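Local structure of uncharacterized protein (Archaeoglobus fulgidus, 3LOT) at residues 256-268 and 272-284. The protein is a zinc-bound TIM-barrel protein of the beta-keto acid cleavage family, and probably cleaves 3-keto-5-aminohexanoate or a related beta-keto acid. Numbering follows the deposited sequence.
Sequences DVRVGLEDSLYIE and LAKSNAEQVEKMV. With ZN (zinc ion), chain P.
Gln279 reaches from helix 276-284 into the curl of chain after strand 256-259 and engages three backbone groups with one amide. Its NE2 donates to Ser264 O (3.0 Å), which lies in the amide plane, and to Tyr266 O (2.9 Å), tilted 19° from it; both carbonyls are met from above their own planes. OE1 takes a weak, bent bond from Gly260 N. The two NE2 bonds hold the amide's rotation, with the weak OE1 contact adding to them. One turn earlier, Asn276 OD1 accepts a nearly straight bond from Leu261 N (2.9 Å), while Leu261 CG packs against ND2, itself bonded to Ile14 O. Just before the helix, Ala273 N donates to Leu265 O, and a water bridges that oxygen to Ala273 O. Leu272 CD2 sits over one face of the Tyr266 ring, 3.8 Å from its centroid, a CH-pi contact. Ile267 CG1 stands anti to its backbone N (chi1 -169°) and carries CD1 to Glu278 O, Gln279 CG and Lys282 CD. Glu278 crosses Ile267 at about a right angle; its OE1 accepts from Lys274 N, and Ser275, the N-cap residue, accepts from Glu278 N through OG. Toward the strand the contact turns apolar: Val259 CG2 meets Val280 CG2 (3.8 Å), and Val257 CG1 meets CG of Met283, a selenomethionine, tip to tip. On the far side of the strand, Arg258 grips Asp263 side-on through NE and NH2 and pairs with Glu262, whose OE2 binds zinc at 2.1 Å together with His50 and His52. Strand and helix run nearly antiparallel (153°), their axes 9.0 Å apart, as a beta-alpha unit of the TIM barrel: 256-259 lies between parallel strands 7-13 and 232-238, and helix 276-289 covers it outside, with Gln279 also touching helix 243-252.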
loop_
_atom_site.group_PDB
_atom_site.type_symbol
_atom_site.label_atom_id
_atom_site.label_comp_id
_atom_site.label_asym_id
_atom_site.label_seq_id
_atom_site.Cartn_x
_atom_site.Cartn_y
_atom_site.Cartn_z
ATOM N N ASP D 256 -15.356 11.336 -7.008
ATOM C CA ASP D 256 -15.862 12.678 -7.181
ATOM C C ASP D 256 -14.980 13.652 -6.415
ATOM O O ASP D 256 -14.127 13.255 -5.609
ATOM C CB ASP D 256 -17.325 12.751 -6.725
ATOM C CG ASP D 256 -18.240 11.872 -7.567
ATOM O OD1 ASP D 256 -18.071 11.857 -8.798
ATOM O OD2 ASP D 256 -19.113 11.180 -6.999
ATOM N N VAL D 257 -15.165 14.932 -6.691
ATOM C CA VAL D 257 -14.305 15.958 -6.181
ATOM C C VAL D 257 -15.088 17.157 -5.611
ATOM O O VAL D 257 -16.169 17.530 -6.105
ATOM C CB VAL D 257 -13.338 16.401 -7.261
ATOM C CG1 VAL D 257 -14.112 16.917 -8.533
ATOM C CG2 VAL D 257 -12.387 17.469 -6.713
ATOM N N ARG D 258 -14.530 17.731 -4.547
ATOM C CA ARG D 258 -15.031 18.945 -3.919
ATOM C C ARG D 258 -13.937 19.987 -3.961
ATOM O O ARG D 258 -12.733 19.663 -3.720
ATOM C CB ARG D 258 -15.433 18.695 -2.464
ATOM C CG ARG D 258 -15.825 19.934 -1.685
ATOM C CD ARG D 258 -16.507 19.601 -0.363
ATOM N NE ARG D 258 -15.866 20.261 0.764
ATOM C CZ ARG D 258 -16.302 20.204 2.009
ATOM N NH1 ARG D 258 -17.439 19.559 2.328
ATOM N NH2 ARG D 258 -15.621 20.821 2.953
ATOM N N VAL D 259 -14.346 21.208 -4.312
ATOM C CA VAL D 259 -13.476 22.371 -4.347
ATOM C C VAL D 259 -14.227 23.469 -3.563
ATOM O O VAL D 259 -15.257 23.205 -2.935
ATOM C CB VAL D 259 -13.146 22.807 -5.789
ATOM C CG1 VAL D 259 -12.389 21.709 -6.520
ATOM C CG2 VAL D 259 -14.438 23.229 -6.595
ATOM N N GLY D 260 -13.696 24.672 -3.531
ATOM C CA GLY D 260 -14.448 25.753 -2.902
ATOM C C GLY D 260 -13.637 26.471 -1.852
ATOM O O GLY D 260 -12.659 25.909 -1.321
ATOM N N LEU D 261 -14.046 27.713 -1.594
ATOM C CA LEU D 261 -13.360 28.630 -0.669
ATOM C C LEU D 261 -13.454 28.162 0.753
ATOM O O LEU D 261 -12.659 28.554 1.574
ATOM C CB LEU D 261 -13.893 30.067 -0.783
ATOM C CG LEU D 261 -13.757 30.769 -2.141
ATOM C CD1 LEU D 261 -14.092 32.265 -2.028
ATOM C CD2 LEU D 261 -12.409 30.620 -2.661
ATOM N N GLU D 262 -14.412 27.289 1.062
ATOM C CA GLU D 262 -14.374 26.638 2.354
ATOM C C GLU D 262 -13.058 25.885 2.667
ATOM O O GLU D 262 -12.610 25.898 3.831
ATOM C CB GLU D 262 -15.582 25.720 2.519
ATOM C CG GLU D 262 -15.424 24.675 3.618
ATOM C CD GLU D 262 -16.766 24.038 3.979
ATOM O OE1 GLU D 262 -17.835 24.366 3.395
ATOM O OE2 GLU D 262 -16.695 23.219 4.877
ATOM N N ASP D 263 -12.488 25.206 1.656
ATOM C CA ASP D 263 -11.353 24.292 1.819
ATOM C C ASP D 263 -10.010 24.925 1.434
ATOM O O ASP D 263 -8.957 24.532 1.962
ATOM C CB ASP D 263 -11.574 23.032 0.942
ATOM C CG ASP D 263 -12.920 22.349 1.207
ATOM O OD1 ASP D 263 -13.314 22.294 2.378
ATOM O OD2 ASP D 263 -13.575 21.855 0.256
ATOM N N SER D 264 -10.031 25.881 0.514
ATOM C CA SER D 264 -8.808 26.619 0.148
ATOM C C SER D 264 -9.138 28.027 -0.320
ATOM O O SER D 264 -10.078 28.228 -1.110
ATOM C CB SER D 264 -8.082 25.908 -0.986
ATOM O OG SER D 264 -6.984 26.661 -1.499
ATOM N N LEU D 265 -8.336 28.995 0.116
ATOM C CA LEU D 265 -8.550 30.374 -0.303
ATOM C C LEU D 265 -7.816 30.689 -1.609
ATOM O O LEU D 265 -7.933 31.799 -2.110
ATOM C CB LEU D 265 -8.093 31.334 0.795
ATOM C CG LEU D 265 -8.852 31.263 2.126
ATOM C CD1 LEU D 265 -8.216 32.181 3.191
ATOM C CD2 LEU D 265 -10.331 31.589 1.946
ATOM N N TYR D 266 -7.088 29.721 -2.163
ATOM C CA TYR D 266 -6.148 29.984 -3.264
ATOM C C TYR D 266 -6.598 29.362 -4.577
ATOM O O TYR D 266 -7.326 28.355 -4.595
ATOM C CB TYR D 266 -4.736 29.515 -2.863
ATOM C CG TYR D 266 -4.193 30.337 -1.720
ATOM C CD1 TYR D 266 -3.492 31.505 -1.960
ATOM C CD2 TYR D 266 -4.435 29.986 -0.401
ATOM C CE1 TYR D 266 -3.035 32.291 -0.930
ATOM C CE2 TYR D 266 -3.946 30.768 0.649
ATOM C CZ TYR D 266 -3.264 31.910 0.374
ATOM O OH TYR D 266 -2.780 32.699 1.411
ATOM N N ILE D 267 -6.216 30.011 -5.666
ATOM C CA ILE D 267 -6.416 29.448 -7.009
ATOM C C ILE D 267 -5.084 28.850 -7.526
ATOM O O ILE D 267 -5.092 27.799 -8.192
ATOM C CB ILE D 267 -7.002 30.479 -8.006
ATOM C CG1 ILE D 267 -7.427 29.763 -9.297
ATOM C CG2 ILE D 267 -5.991 31.607 -8.249
ATOM C CD1 ILE D 267 -8.614 28.699 -9.106
ATOM N N GLU D 268 -3.978 29.515 -7.192
ATOM C CA GLU D 268 -2.602 29.025 -7.386
ATOM C C GLU D 268 -1.724 29.371 -6.184
ATOM O O GLU D 268 -2.120 30.164 -5.308
ATOM C CB GLU D 268 -1.916 29.718 -8.570
ATOM C CG GLU D 268 -2.704 29.794 -9.858
ATOM C CD GLU D 268 -2.248 30.938 -10.760
ATOM O OE1 GLU D 268 -1.016 31.280 -10.766
ATOM O OE2 GLU D 268 -3.135 31.502 -11.462
ATOM N N LEU D 272 -4.772 34.394 -4.246
ATOM C CA LEU D 272 -6.094 34.179 -3.696
ATOM C C LEU D 272 -7.057 33.959 -4.844
ATOM O O LEU D 272 -6.977 34.629 -5.871
ATOM C CB LEU D 272 -6.549 35.352 -2.831
ATOM C CG LEU D 272 -5.710 35.564 -1.567
ATOM C CD1 LEU D 272 -6.178 36.861 -0.882
ATOM C CD2 LEU D 272 -5.772 34.353 -0.630
ATOM N N ALA D 273 -7.910 32.955 -4.675
ATOM C CA ALA D 273 -9.081 32.769 -5.530
ATOM C C ALA D 273 -10.050 33.945 -5.373
ATOM O O ALA D 273 -10.403 34.292 -4.252
ATOM C CB ALA D 273 -9.795 31.453 -5.154
ATOM N N LYS D 274 -10.499 34.525 -6.496
ATOM C CA LYS D 274 -11.418 35.645 -6.466
ATOM C C LYS D 274 -12.848 35.218 -6.242
ATOM O O LYS D 274 -13.685 36.045 -5.923
ATOM C CB LYS D 274 -11.325 36.465 -7.762
ATOM C CG LYS D 274 -10.105 37.431 -7.783
ATOM C CD LYS D 274 -10.091 38.248 -9.111
ATOM C CE LYS D 274 -9.171 39.453 -9.097
ATOM N NZ LYS D 274 -7.972 39.233 -8.289
ATOM N N SER D 275 -13.131 33.932 -6.420
ATOM C CA SER D 275 -14.479 33.393 -6.185
ATOM C C SER D 275 -14.443 31.879 -6.167
ATOM O O SER D 275 -13.508 31.237 -6.651
ATOM C CB SER D 275 -15.437 33.789 -7.313
ATOM O OG SER D 275 -14.941 33.211 -8.524
ATOM N N ASN D 276 -15.525 31.325 -5.671
ATOM C CA ASN D 276 -15.762 29.915 -5.768
ATOM C C ASN D 276 -15.796 29.473 -7.220
ATOM O O ASN D 276 -15.199 28.438 -7.564
ATOM C CB ASN D 276 -17.080 29.585 -5.048
ATOM C CG ASN D 276 -16.875 29.432 -3.556
ATOM O OD1 ASN D 276 -16.389 28.391 -3.091
ATOM N ND2 ASN D 276 -17.206 30.467 -2.808
ATOM N N ALA D 277 -16.438 30.281 -8.077
ATOM C CA ALA D 277 -16.605 29.925 -9.473
ATOM C C ALA D 277 -15.258 29.701 -10.126
ATOM O O ALA D 277 -15.127 28.836 -10.934
ATOM C CB ALA D 277 -17.425 30.989 -10.225
ATOM N N GLU D 278 -14.243 30.475 -9.757
ATOM C CA GLU D 278 -12.928 30.313 -10.351
ATOM C C GLU D 278 -12.293 28.918 -10.160
ATOM O O GLU D 278 -11.658 28.376 -11.060
ATOM C CB GLU D 278 -11.983 31.387 -9.794
ATOM C CG GLU D 278 -10.799 31.629 -10.633
ATOM C CD GLU D 278 -9.760 32.556 -9.967
ATOM O OE1 GLU D 278 -9.890 32.894 -8.774
ATOM O OE2 GLU D 278 -8.795 32.927 -10.653
ATOM N N GLN D 279 -12.447 28.371 -8.961
ATOM C CA GLN D 279 -11.973 27.032 -8.633
ATOM C C GLN D 279 -12.838 25.971 -9.317
ATOM O O GLN D 279 -12.327 24.963 -9.805
ATOM C CB GLN D 279 -12.015 26.832 -7.114
ATOM C CG GLN D 279 -10.947 27.598 -6.344
ATOM C CD GLN D 279 -11.112 27.481 -4.821
ATOM O OE1 GLN D 279 -12.108 26.940 -4.336
ATOM N NE2 GLN D 279 -10.128 27.960 -4.077
ATOM N N VAL D 280 -14.149 26.174 -9.337
ATOM C CA VAL D 280 -15.027 25.249 -10.069
ATOM C C VAL D 280 -14.668 25.184 -11.558
ATOM O O VAL D 280 -14.541 24.108 -12.104
ATOM C CB VAL D 280 -16.510 25.583 -9.895
ATOM C CG1 VAL D 280 -17.375 24.674 -10.797
ATOM C CG2 VAL D 280 -16.891 25.469 -8.436
ATOM N N GLU D 281 -14.475 26.343 -12.208
ATOM C CA GLU D 281 -14.083 26.379 -13.625
ATOM C C GLU D 281 -12.790 25.618 -13.878
ATOM O O GLU D 281 -12.695 24.888 -14.851
ATOM C CB GLU D 281 -13.937 27.812 -14.125
ATOM C CG GLU D 281 -15.243 28.532 -14.075
ATOM C CD GLU D 281 -15.162 30.063 -14.195
ATOM O OE1 GLU D 281 -14.075 30.678 -14.127
ATOM O OE2 GLU D 281 -16.244 30.648 -14.395
ATOM N N LYS D 282 -11.816 25.798 -12.995
ATOM C CA LYS D 282 -10.522 25.070 -13.086
ATOM C C LYS D 282 -10.682 23.552 -12.993
ATOM O O LYS D 282 -10.129 22.796 -13.812
ATOM C CB LYS D 282 -9.581 25.549 -11.995
ATOM C CG LYS D 282 -8.195 24.890 -12.001
ATOM C CD LYS D 282 -7.290 25.665 -11.053
ATOM C CE LYS D 282 -5.846 25.298 -11.208
ATOM N NZ LYS D 282 -5.345 25.871 -12.466
HETATM N N MSE D 283 -11.462 23.106 -12.017
HETATM C CA MSE D 283 -11.584 21.688 -11.789
HETATM C C MSE D 283 -12.360 21.089 -12.961
HETATM O O MSE D 283 -12.025 19.995 -13.410
HETATM C CB MSE D 283 -12.264 21.397 -10.452
HETATM C CG MSE D 283 -12.301 19.910 -10.084
HETATM SE SE MSE D 283 -10.471 19.191 -9.817
HETATM C CE MSE D 283 -10.729 17.807 -10.906
ATOM N N VAL D 284 -13.343 21.821 -13.493
ATOM C CA VAL D 284 -14.115 21.375 -14.687
ATOM C C VAL D 284 -13.232 21.261 -15.925
ATOM O O VAL D 284 -13.340 20.288 -16.676
ATOM C CB VAL D 284 -15.371 22.239 -14.956
ATOM C CG1 VAL D 284 -16.038 21.888 -16.315
ATOM C CG2 VAL D 284 -16.416 22.064 -13.782
HETATM ZN ZN ZN P . -18.313 22.059 5.664
HETATM O O HOH W 1 -10.007 33.767 -1.575
#